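Local coordinates for chain length determinant protein (Shigella flexneri, PDB 4E2H) that regulates the length of the O-antigen polysaccharide chains of lipopolysaccharide, probably working at the inner membrane with this domain in the periplasm, at residues C[14-19]-C[86-91]; C[18-23]-C[48-53]; C[142-147]-C[203-208]; C[156-161]-C[178-183]; C[165-170]-C[182-187]. All coordinates share one frame; numbering follows the deposited sequence.

Contact 1: residues C[14-19]-C[86-91]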
# COMPACT_ATOMS: atom_id res chain seq x y z
N THR C 14 -8.10 6.43 37.86
CA THR C 14 -8.51 6.88 36.54
C THR C 14 -7.41 7.42 35.61
O THR C 14 -6.63 8.30 35.97
CB THR C 14 -9.64 7.92 36.64
OG1 THR C 14 -10.87 7.23 36.90
CG2 THR C 14 -9.78 8.72 35.32
N ALA C 15 -7.37 6.88 34.39
CA ALA C 15 -6.40 7.35 33.42
C ALA C 15 -7.09 7.57 32.09
O ALA C 15 -8.11 6.91 31.80
CB ALA C 15 -5.25 6.38 33.29
N ILE C 16 -6.55 8.50 31.30
CA ILE C 16 -7.08 8.82 29.98
C ILE C 16 -6.02 8.56 28.93
O ILE C 16 -4.94 9.16 28.97
CB ILE C 16 -7.48 10.30 29.86
CG1 ILE C 16 -8.61 10.63 30.84
CG2 ILE C 16 -7.92 10.63 28.45
CD1 ILE C 16 -9.06 12.11 30.75
N ILE C 17 -6.32 7.69 27.99
CA ILE C 17 -5.35 7.30 26.98
C ILE C 17 -5.95 7.50 25.61
O ILE C 17 -7.14 7.27 25.40
CB ILE C 17 -5.00 5.82 27.10
CG1 ILE C 17 -6.27 4.98 26.92
CG2 ILE C 17 -4.37 5.54 28.46
CD1 ILE C 17 -6.01 3.48 26.78
N THR C 18 -5.11 7.94 24.68
CA THR C 18 -5.54 8.14 23.31
C THR C 18 -4.56 7.45 22.35
O THR C 18 -3.65 6.72 22.79
CB THR C 18 -5.68 9.64 23.01
OG1 THR C 18 -6.42 9.81 21.80
CG2 THR C 18 -4.30 10.29 22.86
N GLN C 19 -4.72 7.69 21.06
CA GLN C 19 -3.89 7.06 20.05
C GLN C 19 -2.44 7.55 20.13
O GLN C 19 -2.18 8.70 20.45
CB GLN C 19 -4.43 7.41 18.66
CG GLN C 19 -4.21 8.87 18.32
CD GLN C 19 -4.92 9.29 17.06
OE1 GLN C 19 -5.61 8.49 16.41
NE2 GLN C 19 -4.75 10.57 16.69
N PRO C 86 -10.71 10.27 22.40
CA PRO C 86 -9.96 9.99 23.65
C PRO C 86 -10.71 8.95 24.46
O PRO C 86 -11.95 8.86 24.40
CB PRO C 86 -9.91 11.34 24.37
CG PRO C 86 -11.16 12.06 23.89
CD PRO C 86 -11.55 11.48 22.51
N LEU C 87 -9.95 8.14 25.20
CA LEU C 87 -10.55 7.02 25.90
C LEU C 87 -10.18 7.08 27.38
O LEU C 87 -9.06 7.44 27.74
CB LEU C 87 -10.10 5.69 25.30
CG LEU C 87 -10.83 5.08 24.09
CD1 LEU C 87 -9.98 3.94 23.51
CD2 LEU C 87 -12.25 4.57 24.43
N THR C 88 -11.13 6.70 28.22
CA THR C 88 -10.99 6.81 29.65
C THR C 88 -11.10 5.44 30.28
O THR C 88 -12.10 4.73 30.08
CB THR C 88 -12.09 7.67 30.24
OG1 THR C 88 -11.98 9.00 29.73
CG2 THR C 88 -12.00 7.67 31.78
N VAL C 89 -10.09 5.08 31.07
CA VAL C 89 -10.08 3.79 31.73
C VAL C 89 -10.05 4.00 33.23
O VAL C 89 -9.40 4.93 33.72
CB VAL C 89 -8.86 2.98 31.33
CG1 VAL C 89 -8.78 2.93 29.83
CG2 VAL C 89 -7.60 3.61 31.93
N SER C 90 -10.74 3.13 33.95
CA SER C 90 -10.83 3.28 35.40
C SER C 90 -10.91 1.92 36.07
O SER C 90 -11.60 1.01 35.58
CB SER C 90 -12.05 4.12 35.79
OG SER C 90 -13.21 3.30 35.86
N TYR C 91 -10.21 1.78 37.19
CA TYR C 91 -10.30 0.57 37.98
C TYR C 91 -10.75 0.88 39.42
O TYR C 91 -10.37 1.91 40.00
CB TYR C 91 -8.98 -0.20 37.96
CG TYR C 91 -8.95 -1.36 38.90
CD1 TYR C 91 -9.58 -2.55 38.58
CD2 TYR C 91 -8.32 -1.26 40.14
CE1 TYR C 91 -9.58 -3.62 39.46
CE2 TYR C 91 -8.31 -2.33 41.02
CZ TYR C 91 -8.94 -3.50 40.68
OH TYR C 91 -8.92 -4.56 41.56
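Ile17 CG1 stands between its backbone N and carbonyl carbon (chi1 60°), while Val89 CG1 is anti to its carbonyl carbon (chi1 -52°). The Ile17 chain runs on extended to CD1 (chi2 170°). There Ile17 CD1 meets Val89 CG1 at 4.2 Å, and the two side chains cross at about a right angle. The second methyl, Val89 CG2, points back to the facing strand. It lies 3.3 Å from Ala15 O and 3.9 Å from Ala15 CB. Leu87 CB packs beside Ile17 on the same face.

The other face carries Thr14, Ile16, Thr88 and Ser90. Thr14 OG1 approaches Ser90 CB at 3.5 Å. Ile16 CG1 touches Thr88 OG1, a hydroxyl that is hydrogen-bonded to Ser79 OG.

The frame is an antiparallel ladder. Ala15 and Val89 form a hydrogen-bonded pair, with Ala15 N to Val89 O at 2.9 Å and Val89 N to Ala15 O at 2.8 Å. Ile17 and Leu87 form the next such pair, with Ile17 N to Leu87 O at 2.8 Å and Leu87 N to Ile17 O at 2.9 Å. CA-H...O contacts fill in between these pairs.

The two strands are the central pair of the sheet in the alpha/beta base domain. Strand 74-78 flanks 87-92, and strand 233-234 flanks 12-18. Helices 97-164 and 43-65 cover the face of Ala15, Ile17, Leu87 and Val89. Thr14 and Ile16 pack on Glu63 and Ser59 of the second subunit.

Contact 2: residues C[18-23]-C[48-53]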
# COMPACT_ATOMS: atom_id res chain seq x y z
N THR C 18 -5.11 7.94 24.68
CA THR C 18 -5.54 8.14 23.31
C THR C 18 -4.56 7.45 22.35
O THR C 18 -3.65 6.72 22.79
CB THR C 18 -5.68 9.64 23.01
OG1 THR C 18 -6.42 9.81 21.80
CG2 THR C 18 -4.30 10.29 22.86
N GLN C 19 -4.72 7.69 21.06
CA GLN C 19 -3.89 7.06 20.05
C GLN C 19 -2.44 7.55 20.13
O GLN C 19 -2.18 8.70 20.45
CB GLN C 19 -4.43 7.41 18.66
CG GLN C 19 -4.21 8.87 18.32
CD GLN C 19 -4.92 9.29 17.06
OE1 GLN C 19 -5.61 8.49 16.41
NE2 GLN C 19 -4.75 10.57 16.69
N PRO C 20 -1.48 6.68 19.79
CA PRO C 20 -0.10 7.16 19.92
C PRO C 20 0.16 8.21 18.83
O PRO C 20 -0.45 8.06 17.76
CB PRO C 20 0.73 5.90 19.65
CG PRO C 20 -0.15 5.07 18.65
CD PRO C 20 -1.61 5.53 18.86
N ASP C 21 0.99 9.23 19.07
CA ASP C 21 1.20 10.23 18.02
C ASP C 21 2.19 9.79 16.94
O ASP C 21 2.74 8.68 17.00
CB ASP C 21 1.53 11.65 18.55
CG ASP C 21 2.59 11.65 19.65
OD1 ASP C 21 3.80 11.48 19.33
OD2 ASP C 21 2.23 11.87 20.84
N VAL C 22 2.37 10.67 15.96
CA VAL C 22 3.20 10.42 14.78
C VAL C 22 4.66 10.07 15.10
O VAL C 22 5.17 9.07 14.60
CB VAL C 22 3.12 11.61 13.80
CG1 VAL C 22 4.05 11.39 12.63
CG2 VAL C 22 1.68 11.85 13.34
N GLY C 23 5.34 10.87 15.92
CA GLY C 23 6.66 10.48 16.41
C GLY C 23 6.44 9.59 17.64
O GLY C 23 5.94 10.06 18.66
N GLU C 48 -5.09 4.91 14.42
CA GLU C 48 -6.38 4.27 14.72
C GLU C 48 -6.30 2.76 15.01
O GLU C 48 -6.78 2.29 16.04
CB GLU C 48 -7.38 4.52 13.58
CG GLU C 48 -8.15 5.86 13.68
CD GLU C 48 -9.39 5.92 12.74
OE1 GLU C 48 -9.75 4.88 12.13
OE2 GLU C 48 -10.01 7.02 12.63
N THR C 49 -5.71 2.01 14.09
CA THR C 49 -5.58 0.55 14.21
C THR C 49 -4.87 0.16 15.49
O THR C 49 -5.22 -0.84 16.14
CB THR C 49 -4.79 -0.01 13.00
OG1 THR C 49 -5.36 0.49 11.79
CG2 THR C 49 -4.79 -1.55 13.00
N LEU C 50 -3.86 0.94 15.87
CA LEU C 50 -3.09 0.64 17.06
C LEU C 50 -3.89 0.89 18.33
O LEU C 50 -4.01 0.01 19.20
CB LEU C 50 -1.80 1.45 17.09
CG LEU C 50 -0.71 1.00 16.11
CD1 LEU C 50 0.54 1.85 16.26
CD2 LEU C 50 -0.36 -0.46 16.37
N ILE C 51 -4.46 2.08 18.46
CA ILE C 51 -5.20 2.33 19.68
C ILE C 51 -6.43 1.42 19.76
O ILE C 51 -6.77 0.92 20.85
CB ILE C 51 -5.64 3.79 19.86
CG1 ILE C 51 -6.25 3.96 21.25
CG2 ILE C 51 -6.66 4.19 18.81
CD1 ILE C 51 -5.31 3.50 22.34
N GLY C 52 -7.05 1.18 18.60
CA GLY C 52 -8.22 0.32 18.53
C GLY C 52 -7.83 -1.07 18.97
O GLY C 52 -8.61 -1.80 19.59
N ARG C 53 -6.60 -1.44 18.63
CA ARG C 53 -6.08 -2.74 18.97
C ARG C 53 -5.99 -2.87 20.49
O ARG C 53 -6.39 -3.89 21.05
CB ARG C 53 -4.69 -2.89 18.35
CG ARG C 53 -4.15 -4.29 18.39
CD ARG C 53 -3.30 -4.62 17.17
NE ARG C 53 -3.18 -6.07 17.06
CZ ARG C 53 -3.64 -6.79 16.05
NH1 ARG C 53 -4.21 -6.18 15.01
NH2 ARG C 53 -3.51 -8.10 16.07
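Glu48 O takes the backbone N of Gly52 at 2.8 Å, a bond inside the helix. Across the contact, Gln19 OE1 lies 4.1 Å from Glu48 N. No hydrogen bond crosses between 18-23 and 48-53, and the contact is held by packing.

Ile51 does most of the touching. Its CG1 is anti to the backbone N (chi1 -173°), which lays this branch against the Thr18-Gln19 peptide. At the end of the branch, Ile51 CD1 sits 3.7 Å from Thr18 O. Ile51 CB rests on Gln19 CA at 3.7 Å, and the other branch, Ile51 CG2, meets Gln19 CB at 3.9 Å. Gln19 CG stands between its own N and carbonyl carbon (chi1 70°), and the chain is extended from there to its amide, beside the helix. The side chain of Gln19 also touches Gln47, one residue before Glu48.

One residue on in the loop, Pro20 CG meets Leu50 CD1 at 4.1 Å. The two side chains cross at about a right angle. Both also touch Ile25, so a small apolar cluster forms where the chain leaves strand 12-18 and heads for helix 26-35. Further along the same loop, Asp21 OD1 makes a salt bridge to Lys120 NZ of the second subunit.

The contact thus seats the end of a sheet strand on helix 43-65 of the base domain. It rests on van der Waals packing of Ile51 and Leu50 against Thr18, Gln19 and Pro20, while the polar bonding of the loop is directed elsewhere, partly to a neighbouring subunit.

Contact 3: residues C[142-147]-C[203-208]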
# COMPACT_ATOMS: atom_id res chain seq x y z
N VAL C 142 10.33 -13.47 -16.34
CA VAL C 142 9.86 -14.32 -17.43
C VAL C 142 9.57 -13.52 -18.70
O VAL C 142 9.96 -13.91 -19.80
CB VAL C 142 8.58 -15.04 -17.03
CG1 VAL C 142 7.88 -15.58 -18.28
CG2 VAL C 142 8.88 -16.13 -15.99
N VAL C 143 8.87 -12.39 -18.53
CA VAL C 143 8.57 -11.49 -19.63
C VAL C 143 9.81 -11.06 -20.40
O VAL C 143 9.77 -10.99 -21.62
CB VAL C 143 7.87 -10.22 -19.14
CG1 VAL C 143 7.81 -9.18 -20.24
CG2 VAL C 143 6.48 -10.54 -18.62
N ALA C 144 10.89 -10.75 -19.67
CA ALA C 144 12.10 -10.23 -20.30
C ALA C 144 12.95 -11.34 -20.92
O ALA C 144 13.71 -11.09 -21.85
CB ALA C 144 12.92 -9.43 -19.34
N GLN C 145 12.83 -12.57 -20.40
CA GLN C 145 13.59 -13.68 -20.96
C GLN C 145 12.97 -14.16 -22.26
O GLN C 145 13.64 -14.68 -23.15
CB GLN C 145 13.63 -14.86 -19.98
CG GLN C 145 14.39 -16.05 -20.54
CD GLN C 145 15.89 -15.80 -20.56
OE1 GLN C 145 16.41 -14.96 -19.82
NE2 GLN C 145 16.60 -16.55 -21.40
N GLU C 146 11.66 -13.99 -22.37
CA GLU C 146 10.97 -14.41 -23.57
C GLU C 146 11.05 -13.31 -24.60
O GLU C 146 11.13 -13.56 -25.79
CB GLU C 146 9.55 -14.86 -23.26
CG GLU C 146 9.57 -16.00 -22.26
CD GLU C 146 8.21 -16.67 -22.08
OE1 GLU C 146 7.17 -16.01 -22.40
OE2 GLU C 146 8.16 -17.84 -21.61
N GLN C 147 11.03 -12.07 -24.14
CA GLN C 147 11.34 -10.98 -25.05
C GLN C 147 12.67 -11.27 -25.73
O GLN C 147 12.78 -11.22 -26.96
CB GLN C 147 11.41 -9.66 -24.29
CG GLN C 147 10.07 -8.97 -24.15
CD GLN C 147 9.43 -8.69 -25.51
OE1 GLN C 147 8.63 -9.49 -26.00
NE2 GLN C 147 9.78 -7.56 -26.11
N LEU C 203 19.44 -8.90 -20.17
CA LEU C 203 18.01 -8.68 -20.14
C LEU C 203 17.70 -7.20 -19.99
O LEU C 203 18.37 -6.50 -19.23
CB LEU C 203 17.40 -9.46 -18.98
CG LEU C 203 17.50 -10.97 -19.20
CD1 LEU C 203 16.99 -11.75 -17.99
CD2 LEU C 203 16.74 -11.36 -20.48
N VAL C 204 16.71 -6.72 -20.71
CA VAL C 204 16.23 -5.35 -20.51
C VAL C 204 14.98 -5.35 -19.61
O VAL C 204 14.05 -6.13 -19.84
CB VAL C 204 15.96 -4.66 -21.84
CG1 VAL C 204 14.93 -3.58 -21.67
CG2 VAL C 204 17.24 -4.06 -22.36
N PHE C 205 14.96 -4.50 -18.59
CA PHE C 205 13.81 -4.44 -17.68
C PHE C 205 13.21 -3.05 -17.53
O PHE C 205 13.88 -2.05 -17.76
CB PHE C 205 14.22 -4.88 -16.29
CG PHE C 205 14.63 -6.30 -16.20
CD1 PHE C 205 13.68 -7.32 -16.23
CD2 PHE C 205 15.97 -6.64 -16.07
CE1 PHE C 205 14.05 -8.65 -16.13
CE2 PHE C 205 16.36 -7.98 -15.97
CZ PHE C 205 15.39 -8.99 -16.00
N SER C 206 11.96 -3.01 -17.08
CA SER C 206 11.31 -1.75 -16.72
C SER C 206 11.98 -1.12 -15.48
O SER C 206 12.51 -1.83 -14.62
CB SER C 206 9.82 -2.01 -16.45
OG SER C 206 9.03 -0.85 -16.68
N PRO C 207 11.96 0.21 -15.39
CA PRO C 207 12.52 0.86 -14.20
C PRO C 207 11.82 0.32 -12.96
O PRO C 207 12.44 0.20 -11.90
CB PRO C 207 12.19 2.33 -14.40
CG PRO C 207 11.94 2.46 -15.91
CD PRO C 207 11.32 1.18 -16.30
N ASN C 208 10.53 0.00 -13.10
CA ASN C 208 9.78 -0.60 -12.01
C ASN C 208 10.42 -1.89 -11.51
O ASN C 208 10.20 -2.30 -10.36
CB ASN C 208 8.36 -0.93 -12.44
CG ASN C 208 7.65 -1.82 -11.42
OD1 ASN C 208 7.62 -3.05 -11.56
ND2 ASN C 208 7.11 -1.20 -10.36
O HOH W 1 14.62 -8.65 -22.46
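Ala144 is the first residue of the helix segment to meet 203-208, and it carries most of the contact. Its CB touches both a backbone carbonyl and a ring: it lies 3.5 Å from Val204 O and 3.5 Å from Phe205 CE1. The methyl reaches the ring obliquely. The carbonyl of Ala144 faces the same loop, with Leu203 CD2 3.3 Å from Ala144 O. This oxygen also accepts a hydrogen bond from a water at 2.7 Å. The same water takes a weak bond from Val204 N at 3.3 Å, which links helix and loop backbones.

Gln145 comes next. Its CG is anti to the backbone N (chi1 179°), and the chain bends at chi2 (73°), which turns CD back toward the loop. Gln145 OE1 then stands 3.7 Å from both methyls of Leu203, and the two side chains cross obliquely.

One residue on, Glu146 OE1 makes a salt bridge to Arg213 NH2 of the third subunit. Phe205, for its part, stacks on the ring of Tyr209.

The loop returns here along the long helix 97-164, just before helix 207-219 starts. A few van der Waals touches, some to oxygens, and one bridging water, weakly held on the loop side, join the two. No direct hydrogen bond crosses between the segments, so the chemistry implies a light surface contact. The charge of this helix turn is paired across a subunit interface instead.

Contact 4: residues C[156-161]-C[178-183]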
# COMPACT_ATOMS: atom_id res chain seq x y z
N GLN C 156 18.42 -15.87 -35.33
CA GLN C 156 18.67 -17.18 -35.97
C GLN C 156 18.10 -17.22 -37.38
O GLN C 156 18.68 -17.82 -38.28
CB GLN C 156 18.07 -18.35 -35.16
CG GLN C 156 19.10 -19.13 -34.34
CD GLN C 156 18.53 -19.67 -33.02
OE1 GLN C 156 17.31 -19.63 -32.79
NE2 GLN C 156 19.41 -20.17 -32.15
N GLU C 157 16.97 -16.55 -37.56
CA GLU C 157 16.21 -16.60 -38.78
C GLU C 157 16.91 -15.78 -39.85
O GLU C 157 17.08 -16.22 -41.00
CB GLU C 157 14.81 -16.08 -38.53
CG GLU C 157 13.85 -16.23 -39.66
CD GLU C 157 13.28 -17.65 -39.78
OE1 GLU C 157 13.70 -18.54 -38.98
OE2 GLU C 157 12.42 -17.87 -40.68
N ALA C 158 17.31 -14.57 -39.48
CA ALA C 158 17.94 -13.67 -40.44
C ALA C 158 19.34 -14.15 -40.86
O ALA C 158 19.92 -13.64 -41.82
CB ALA C 158 18.00 -12.26 -39.89
N LEU C 159 19.89 -15.11 -40.12
CA LEU C 159 21.22 -15.60 -40.43
C LEU C 159 21.10 -16.42 -41.70
O LEU C 159 21.97 -16.35 -42.58
CB LEU C 159 21.76 -16.48 -39.32
CG LEU C 159 23.10 -17.15 -39.60
CD1 LEU C 159 24.16 -16.09 -39.84
CD2 LEU C 159 23.48 -18.01 -38.43
N GLN C 160 20.02 -17.19 -41.78
CA GLN C 160 19.71 -17.94 -42.99
C GLN C 160 19.61 -16.99 -44.18
O GLN C 160 20.28 -17.19 -45.19
CB GLN C 160 18.39 -18.68 -42.80
CG GLN C 160 18.48 -19.78 -41.78
CD GLN C 160 17.17 -20.53 -41.66
OE1 GLN C 160 16.11 -19.93 -41.48
NE2 GLN C 160 17.24 -21.87 -41.78
N TYR C 161 18.79 -15.94 -44.06
CA TYR C 161 18.64 -14.98 -45.15
C TYR C 161 20.01 -14.50 -45.58
O TYR C 161 20.32 -14.45 -46.77
CB TYR C 161 17.78 -13.77 -44.75
CG TYR C 161 16.47 -14.07 -44.04
CD1 TYR C 161 15.84 -15.30 -44.16
CD2 TYR C 161 15.85 -13.09 -43.27
CE1 TYR C 161 14.64 -15.55 -43.52
CE2 TYR C 161 14.65 -13.33 -42.61
CZ TYR C 161 14.04 -14.56 -42.74
OH TYR C 161 12.84 -14.81 -42.10
N VAL C 178 16.59 -1.86 -36.08
CA VAL C 178 16.51 -3.05 -36.94
C VAL C 178 15.28 -3.94 -36.73
O VAL C 178 14.94 -4.29 -35.60
CB VAL C 178 17.74 -3.92 -36.69
CG1 VAL C 178 18.08 -4.73 -37.93
CG2 VAL C 178 18.90 -3.03 -36.33
N THR C 179 14.62 -4.32 -37.83
CA THR C 179 13.47 -5.26 -37.79
C THR C 179 13.87 -6.65 -38.25
O THR C 179 15.02 -6.89 -38.61
CB THR C 179 12.31 -4.84 -38.70
OG1 THR C 179 12.67 -5.07 -40.08
CG2 THR C 179 11.91 -3.37 -38.44
N GLN C 180 12.90 -7.56 -38.30
CA GLN C 180 13.17 -8.92 -38.77
C GLN C 180 13.61 -8.93 -40.22
O GLN C 180 14.32 -9.83 -40.65
CB GLN C 180 11.94 -9.81 -38.60
CG GLN C 180 11.95 -11.13 -39.37
CD GLN C 180 12.78 -12.22 -38.69
OE1 GLN C 180 12.33 -12.85 -37.71
NE2 GLN C 180 13.99 -12.45 -39.20
N ASP C 181 13.18 -7.94 -40.99
CA ASP C 181 13.52 -7.91 -42.41
C ASP C 181 14.99 -7.51 -42.59
O ASP C 181 15.84 -8.35 -42.94
CB ASP C 181 12.57 -6.95 -43.12
CG ASP C 181 11.10 -7.30 -42.88
OD1 ASP C 181 10.76 -8.51 -42.91
OD2 ASP C 181 10.30 -6.37 -42.64
N THR C 182 15.27 -6.25 -42.29
CA THR C 182 16.60 -5.66 -42.28
C THR C 182 17.71 -6.29 -41.39
O THR C 182 18.88 -5.95 -41.55
CB THR C 182 16.52 -4.17 -41.91
OG1 THR C 182 16.02 -4.06 -40.57
CG2 THR C 182 15.59 -3.44 -42.87
N LEU C 183 17.38 -7.18 -40.47
CA LEU C 183 18.46 -7.76 -39.66
C LEU C 183 19.63 -8.32 -40.48
O LEU C 183 20.80 -8.08 -40.15
CB LEU C 183 17.96 -8.84 -38.69
CG LEU C 183 17.68 -8.37 -37.26
CD1 LEU C 183 16.74 -9.34 -36.54
CD2 LEU C 183 19.00 -8.19 -36.48
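This is a buried packing contact near the far end of the long helix 97-164, where the loop before helix 187-195 folds back onto it. Two side chains of the loop, Gln180 and Leu183, do the touching. Leu183 CB meets Ala158 CB at 3.6 Å, and Ala158 also touches Leu191 of helix 187-195.

Gln180 CG is anti to the backbone N (chi1 165°), and the chain then bends at chi2 (80°). The amide ends against the helix. Gln180 NE2 lies 3.6 Å from Tyr161 CE2, 3.8 Å from Glu157 CB and 3.9 Å from Ala158 N. The ring and amide planes are 62° apart. Gln180 NE2 also has a weak hydrogen bond to Gln154 O, one turn back on the same helix. Glu157 O sits over the centre of one face of the Tyr161 ring, 3.5 Å above its plane.

The loop that presents Gln180 is shaped by an ST turn. Thr179 OG1 accepts from Asp181 N at 3.1 Å, with Gln180 at the bend. Thr182 OG1 in turn accepts from Thr179 N at 3.1 Å. These two bonds tie the loop to itself on the side away from the helix, while the CB of Leu183 points at the helix and the bent chain of Gln180 carries its amide there.

The charges nearby pair across the assembly. Asp181 makes salt bridges with Arg151 and Arg201 of the third subunit. Glu157 OE2 is hydrogen-bonded to Thr200 OG1 of that same subunit.

Contact 5: residues C[165-170]-C[182-187]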
# COMPACT_ATOMS: atom_id res chain seq x y z
N ALA C 165 22.07 -15.13 -49.24
CA ALA C 165 22.43 -13.98 -50.06
C ALA C 165 23.93 -13.72 -49.97
O ALA C 165 24.41 -12.66 -50.41
CB ALA C 165 21.65 -12.75 -49.62
N GLN C 166 24.64 -14.68 -49.38
CA GLN C 166 26.08 -14.58 -49.14
C GLN C 166 26.53 -13.20 -48.65
O GLN C 166 27.45 -12.63 -49.22
CB GLN C 166 26.86 -14.96 -50.40
CG GLN C 166 26.54 -16.35 -50.95
CD GLN C 166 27.25 -16.63 -52.27
OE1 GLN C 166 27.49 -15.71 -53.06
NE2 GLN C 166 27.58 -17.90 -52.52
N VAL C 167 25.88 -12.67 -47.61
CA VAL C 167 26.35 -11.45 -46.97
C VAL C 167 27.07 -11.80 -45.66
O VAL C 167 26.50 -12.47 -44.79
CB VAL C 167 25.20 -10.49 -46.65
CG1 VAL C 167 25.75 -9.19 -46.06
CG2 VAL C 167 24.39 -10.21 -47.89
N THR C 168 28.31 -11.34 -45.52
CA THR C 168 29.09 -11.68 -44.34
C THR C 168 29.41 -10.43 -43.50
O THR C 168 29.67 -10.52 -42.30
CB THR C 168 30.39 -12.38 -44.74
OG1 THR C 168 30.87 -11.78 -45.95
CG2 THR C 168 30.15 -13.87 -44.98
N LYS C 169 29.36 -9.28 -44.16
CA LYS C 169 29.73 -8.03 -43.52
C LYS C 169 28.63 -7.01 -43.68
O LYS C 169 27.90 -7.01 -44.68
CB LYS C 169 31.01 -7.47 -44.13
CG LYS C 169 32.20 -8.42 -44.07
CD LYS C 169 32.69 -8.63 -42.64
CE LYS C 169 34.22 -8.60 -42.59
NZ LYS C 169 34.76 -9.39 -41.45
N PRO C 170 28.54 -6.10 -42.71
CA PRO C 170 27.54 -5.03 -42.72
C PRO C 170 27.39 -4.41 -44.11
O PRO C 170 28.39 -4.11 -44.77
CB PRO C 170 28.12 -4.00 -41.74
CG PRO C 170 28.90 -4.83 -40.77
CD PRO C 170 29.46 -5.99 -41.55
N THR C 182 15.27 -6.25 -42.29
CA THR C 182 16.60 -5.66 -42.28
C THR C 182 17.71 -6.29 -41.39
O THR C 182 18.88 -5.95 -41.55
CB THR C 182 16.52 -4.17 -41.91
OG1 THR C 182 16.02 -4.06 -40.57
CG2 THR C 182 15.59 -3.44 -42.87
N LEU C 183 17.38 -7.18 -40.47
CA LEU C 183 18.46 -7.76 -39.66
C LEU C 183 19.63 -8.32 -40.48
O LEU C 183 20.80 -8.08 -40.15
CB LEU C 183 17.96 -8.84 -38.69
CG LEU C 183 17.68 -8.37 -37.26
CD1 LEU C 183 16.74 -9.34 -36.54
CD2 LEU C 183 19.00 -8.19 -36.48
N PHE C 184 19.32 -9.08 -41.54
CA PHE C 184 20.37 -9.77 -42.29
C PHE C 184 21.39 -8.79 -42.89
O PHE C 184 22.47 -9.18 -43.32
CB PHE C 184 19.77 -10.67 -43.39
CG PHE C 184 19.56 -9.96 -44.71
CD1 PHE C 184 18.43 -9.20 -44.94
CD2 PHE C 184 20.51 -10.06 -45.73
CE1 PHE C 184 18.24 -8.55 -46.15
CE2 PHE C 184 20.32 -9.40 -46.94
CZ PHE C 184 19.19 -8.65 -47.14
N LEU C 185 21.07 -7.50 -42.90
CA LEU C 185 22.04 -6.55 -43.40
C LEU C 185 23.27 -6.47 -42.51
O LEU C 185 24.30 -5.94 -42.93
CB LEU C 185 21.40 -5.18 -43.57
CG LEU C 185 20.20 -5.26 -44.51
CD1 LEU C 185 19.30 -4.03 -44.37
CD2 LEU C 185 20.66 -5.44 -45.94
N LEU C 186 23.18 -6.97 -41.28
CA LEU C 186 24.35 -6.91 -40.37
C LEU C 186 25.34 -7.97 -40.82
O LEU C 186 26.49 -8.03 -40.36
CB LEU C 186 23.94 -7.16 -38.92
CG LEU C 186 22.75 -6.34 -38.39
CD1 LEU C 186 22.25 -6.91 -37.07
CD2 LEU C 186 23.10 -4.87 -38.25
N GLY C 187 24.89 -8.82 -41.74
CA GLY C 187 25.80 -9.82 -42.27
C GLY C 187 26.00 -10.94 -41.29
O GLY C 187 25.76 -10.80 -40.09
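Gly187 has a positive phi of 77° and lies close under the passing chain of Val167 and Thr168. Its CA is 3.7 Å from Val167 O and 3.8 Å from Val167 CG1. Thr168 CA and Gly187 CA are 4.3 Å apart, so the backbones run close, yet no hydrogen bond joins the two segments. The backbone of Val167 bonds instead to Ser188, and that of Thr168 to Glu189.

Pro170 lies over the carbonyls of a short 3-10 segment, 184-186. Pro170 CA makes a CA-H...O contact with Leu185 O at 3.4 Å. Pro170 CD is 3.8 Å from Leu186 O.

At the other end the contact is apolar. Val167 CG2 meets Phe184 CE2 at 4.3 Å, at the ring edge and near its plane. Ala165 CB approaches Phe184 CE2 obliquely at 4.5 Å. Phe184 also touches Tyr161 and Ala162 of helix 97-164.

That helix ends here in a Schellman motif, with Gln166 as its C-prime residue and Val167 N bonded to Ala162 O. The chain then passes alongside the start of helix 187-195. Lys169 NZ forms a salt bridge with Glu189 OE1. The two segments thus meet through carbon atoms and carbonyl oxygens, and many of the polar bonds of 165-170 go elsewhere, back to the end of helix 97-164 and to Ser188 and Glu189.

The five contacts fall at two regions of a long chain. Contacts 1 and 2 belong to the base domain. They share Thr18 and Gln19, and their centres are about 13 Å apart. Contacts 3, 4 and 5 lie on the opposite side of the chain's centre. Contacts 4 and 5 touch where Ala158 O meets Phe184 CB at 3.4 Å, and their centres are about 8 Å apart. Both are nested inside the loop closed by contact 3, whose centre is about 22 Å from that of contact 4. Contacts 1 and 5 are about 82 Å apart between centres. Every contact has residues near the second subunit, and contacts 2, 3, 4 and 5 also have residues near the third.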